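Local coordinates for stage II sporulation E family protein (Thermanaerovibrio acidaminovorans, PDB 3RNR) that is of uncharacterised function but probably acts as a metal-dependent serine/threonine phosphatase of the PP2C (SpoIIE-like) family, at residues B[22-27]-B[58-63]. Numbering follows the deposited sequence.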
HETATM    1  N   MSE B  22      10.884 -17.212  14.933  1.00 43.70           N
HETATM    2  CA  MSE B  22      10.021 -17.106  16.095  1.00 38.77           C
HETATM    3  C   MSE B  22       8.614 -17.479  15.697  1.00 40.12           C
HETATM    4  O   MSE B  22       8.387 -17.911  14.574  1.00 48.98           O
HETATM    5  CB  MSE B  22      10.078 -15.687  16.639  1.00 45.04           C
HETATM    6  CG  MSE B  22      11.409 -15.410  17.294  1.00 45.58           C
HETATM    7 SE   MSE B  22      11.838 -13.555  17.332  0.75 62.35          SE
HETATM    8  CE  MSE B  22      10.831 -13.082  18.848  1.00 23.65           C
ATOM      9  N   ILE B  23       7.665 -17.320  16.607  1.00 32.96           N
ATOM     10  CA  ILE B  23       6.328 -17.840  16.367  1.00 34.71           C
ATOM     11  C   ILE B  23       5.388 -16.805  15.735  1.00 35.73           C
ATOM     12  O   ILE B  23       5.526 -15.600  15.960  1.00 34.83           O
ATOM     13  CB  ILE B  23       5.678 -18.420  17.637  1.00 39.09           C
ATOM     14  CG1 ILE B  23       5.317 -17.305  18.609  1.00 50.88           C
ATOM     15  CG2 ILE B  23       6.587 -19.449  18.293  1.00 43.98           C
ATOM     16  CD1 ILE B  23       4.070 -17.615  19.394  1.00 62.13           C
ATOM     17  N   ARG B  24       4.495 -17.300  14.884  1.00 28.50           N
ATOM     18  CA  ARG B  24       3.429 -16.500  14.285  1.00 29.06           C
ATOM     19  C   ARG B  24       3.964 -15.232  13.627  1.00 29.46           C
ATOM     20  O   ARG B  24       3.375 -14.155  13.742  1.00 31.14           O
ATOM     21  CB  ARG B  24       2.337 -16.208  15.318  1.00 36.53           C
ATOM     22  CG  ARG B  24       1.693 -17.500  15.860  1.00 47.30           C
ATOM     23  CD  ARG B  24       0.727 -17.263  17.020  1.00 56.33           C
ATOM     24  NE  ARG B  24      -0.537 -16.671  16.595  1.00 69.18           N
ATOM     25  CZ  ARG B  24      -1.521 -16.340  17.427  1.00 73.45           C
ATOM     26  NH1 ARG B  24      -2.642 -15.797  16.960  1.00 71.30           N
ATOM     27  NH2 ARG B  24      -1.377 -16.544  18.729  1.00 68.57           N
ATOM     28  N   GLY B  25       5.072 -15.379  12.906  1.00 28.10           N
ATOM     29  CA  GLY B  25       5.700 -14.248  12.242  1.00 24.46           C
ATOM     30  C   GLY B  25       4.788 -13.528  11.260  1.00 29.46           C
ATOM     31  O   GLY B  25       4.781 -12.300  11.198  1.00 26.03           O
ATOM     32  N   ASP B  26       4.014 -14.284  10.488  1.00 27.81           N
ATOM     33  CA  ASP B  26       3.125 -13.671   9.505  1.00 32.17           C
ATOM     34  C   ASP B  26       2.020 -12.840  10.157  1.00 25.97           C
ATOM     35  O   ASP B  26       1.657 -11.788   9.653  1.00 27.02           O
ATOM     36  CB  ASP B  26       2.517 -14.743   8.592  1.00 41.33           C
ATOM     37  CG  ASP B  26       3.447 -15.130   7.441  1.00 52.59           C
ATOM     38  OD1 ASP B  26       4.612 -14.661   7.417  1.00 51.07           O
ATOM     39  OD2 ASP B  26       3.011 -15.904   6.559  1.00 58.65           O
ATOM     40  N   GLU B  27       1.478 -13.323  11.270  1.00 26.55           N
ATOM     41  CA  GLU B  27       0.476 -12.572  12.011  1.00 27.77           C
ATOM     42  C   GLU B  27       1.059 -11.308  12.637  1.00 26.30           C
ATOM     43  O   GLU B  27       0.389 -10.281  12.681  1.00 25.28           O
ATOM     44  CB  GLU B  27      -0.168 -13.452  13.092  1.00 30.30           C
ATOM     45  CG  GLU B  27      -1.004 -14.582  12.518  1.00 37.31           C
ATOM     46  CD  GLU B  27      -1.565 -15.493  13.604  1.00 46.87           C
ATOM     47  OE1 GLU B  27      -2.515 -15.077  14.289  1.00 50.09           O
ATOM     48  OE2 GLU B  27      -1.043 -16.612  13.778  1.00 42.16           O
ATOM     49  N   HIS B  58       2.942  -5.287  19.926  1.00 29.28           N
ATOM     50  CA  HIS B  58       3.155  -5.445  21.365  1.00 36.09           C
ATOM     51  C   HIS B  58       1.845  -5.813  22.083  1.00 37.51           C
ATOM     52  O   HIS B  58       1.804  -6.713  22.930  1.00 40.82           O
ATOM     53  CB  HIS B  58       3.734  -4.142  21.928  1.00 35.08           C
ATOM     54  CG  HIS B  58       4.272  -4.254  23.323  1.00 38.81           C
ATOM     55  ND1 HIS B  58       3.460  -4.377  24.429  1.00 44.02           N
ATOM     56  CD2 HIS B  58       5.545  -4.217  23.793  1.00 32.41           C
ATOM     57  CE1 HIS B  58       4.206  -4.429  25.521  1.00 44.61           C
ATOM     58  NE2 HIS B  58       5.475  -4.331  25.161  1.00 41.54           N
ATOM     59  N   ARG B  59       0.781  -5.103  21.732  1.00 37.06           N
ATOM     60  CA  ARG B  59      -0.545  -5.285  22.324  1.00 41.46           C
ATOM     61  C   ARG B  59      -1.078  -6.689  22.013  1.00 44.40           C
ATOM     62  O   ARG B  59      -1.478  -7.437  22.912  1.00 44.95           O
ATOM     63  CB  ARG B  59      -1.466  -4.192  21.758  1.00 47.61           C
ATOM     64  CG  ARG B  59      -2.830  -3.983  22.403  1.00 51.85           C
ATOM     65  CD  ARG B  59      -3.404  -2.587  22.017  1.00 69.95           C
ATOM     66  NE  ARG B  59      -3.318  -2.284  20.576  1.00 77.41           N
ATOM     67  CZ  ARG B  59      -2.841  -1.147  20.053  1.00 71.15           C
ATOM     68  NH1 ARG B  59      -2.399  -0.178  20.846  1.00 73.02           N
ATOM     69  NH2 ARG B  59      -2.804  -0.971  18.731  1.00 49.31           N
ATOM     70  N   TRP B  60      -1.068  -7.044  20.732  1.00 36.74           N
ATOM     71  CA  TRP B  60      -1.467  -8.376  20.271  1.00 38.11           C
ATOM     72  C   TRP B  60      -0.629  -9.522  20.885  1.00 42.15           C
ATOM     73  O   TRP B  60      -1.176 -10.533  21.333  1.00 42.08           O
ATOM     74  CB  TRP B  60      -1.394  -8.415  18.738  1.00 35.18           C
ATOM     75  CG  TRP B  60      -1.449  -9.787  18.147  1.00 34.93           C
ATOM     76  CD1 TRP B  60      -2.561 -10.567  17.981  1.00 42.65           C
ATOM     77  CD2 TRP B  60      -0.348 -10.539  17.618  1.00 35.64           C
ATOM     78  NE1 TRP B  60      -2.217 -11.759  17.389  1.00 44.49           N
ATOM     79  CE2 TRP B  60      -0.866 -11.768  17.155  1.00 39.80           C
ATOM     80  CE3 TRP B  60       1.023 -10.292  17.487  1.00 30.46           C
ATOM     81  CZ2 TRP B  60      -0.058 -12.752  16.582  1.00 35.99           C
ATOM     82  CZ3 TRP B  60       1.819 -11.264  16.919  1.00 28.13           C
ATOM     83  CH2 TRP B  60       1.277 -12.478  16.467  1.00 31.16           C
ATOM     84  N   ALA B  61       0.692  -9.366  20.897  1.00 34.43           N
ATOM     85  CA  ALA B  61       1.582 -10.376  21.464  1.00 33.75           C
ATOM     86  C   ALA B  61       1.305 -10.596  22.960  1.00 40.07           C
ATOM     87  O   ALA B  61       1.251 -11.729  23.437  1.00 38.18           O
ATOM     88  CB  ALA B  61       3.042  -9.982  21.240  1.00 32.74           C
ATOM     89  N   SER B  62       1.122  -9.503  23.690  1.00 39.59           N
ATOM     90  CA  SER B  62       0.842  -9.578  25.116  1.00 46.12           C
ATOM     91  C   SER B  62      -0.397 -10.436  25.396  1.00 52.00           C
ATOM     92  O   SER B  62      -0.341 -11.403  26.157  1.00 47.43           O
ATOM     93  CB  SER B  62       0.654  -8.174  25.692  1.00 46.27           C
ATOM     94  OG  SER B  62       1.870  -7.455  25.654  1.00 49.31           O
ATOM     95  N   GLN B  63      -1.509 -10.083  24.767  1.00 46.73           N
ATOM     96  CA  GLN B  63      -2.738 -10.843  24.921  1.00 47.47           C
ATOM     97  C   GLN B  63      -2.579 -12.303  24.552  1.00 58.47           C
ATOM     98  O   GLN B  63      -3.247 -13.165  25.114  1.00 71.75           O
ATOM     99  CB  GLN B  63      -3.839 -10.239  24.071  1.00 46.75           C
ATOM    100  CG  GLN B  63      -4.280  -8.903  24.547  1.00 44.58           C
ATOM    101  CD  GLN B  63      -5.473  -8.411  23.778  1.00 57.88           C
ATOM    102  OE1 GLN B  63      -5.786  -7.220  23.791  1.00 61.35           O
ATOM    103  NE2 GLN B  63      -6.149  -9.327  23.095  1.00 52.01           N
TER
HETATM  104  O   HOH W   1      -4.684 -13.645  16.581  1.00 63.19           O
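Arg24 and Glu27, at the start of helix 25-41, face Trp60 near the end of helix 46-63, with the CA atoms of Glu27 and Trp60 9.5 Å apart and the indole of Trp60 reaching into the gap. Trp60 has CG anti to its backbone N (chi1 166°), which sends the six-membered ring across to the other helix. There CZ2 lies 3.6 Å from Glu27 CB, while the carbonyl O of Glu27 sits over one face of the ring. On the Arg24 side the same CZ2 rests against a face of the guanidinium, 3.9 Å from NE and displaced toward the rim; the two planes stand 78° apart, far from a parallel stack. Arg24, the N-cap residue, bends at chi3 (74°), which turns the NE edge of its guanidinium to the Glu27 carboxylate. NE donates to OE2 at 2.9 Å and NH1 to OE1 at 2.8 Å, a two-pronged salt bridge that should restrain the guanidinium's rotation. OE1 is met on its syn side, though tilted from the carboxylate plane, and OE2 from further above that plane. In the plane of the indole, water 1 accepts from Trp60 NE1 at 3.2 Å and gives a weak bond to Glu27 OE1, a tenuous solvent bridge between the two helices; OE1 also binds a glycerol, probably from the crystallisation liquor. Arg31, one turn further along helix 25-41, makes a cation-pi contact with Trp60. This is surface packing between neighbouring helices of one layer of the alpha-beta-beta-alpha sandwich characteristic of PP2C phosphatases, joining the start of one helix to the end of the next.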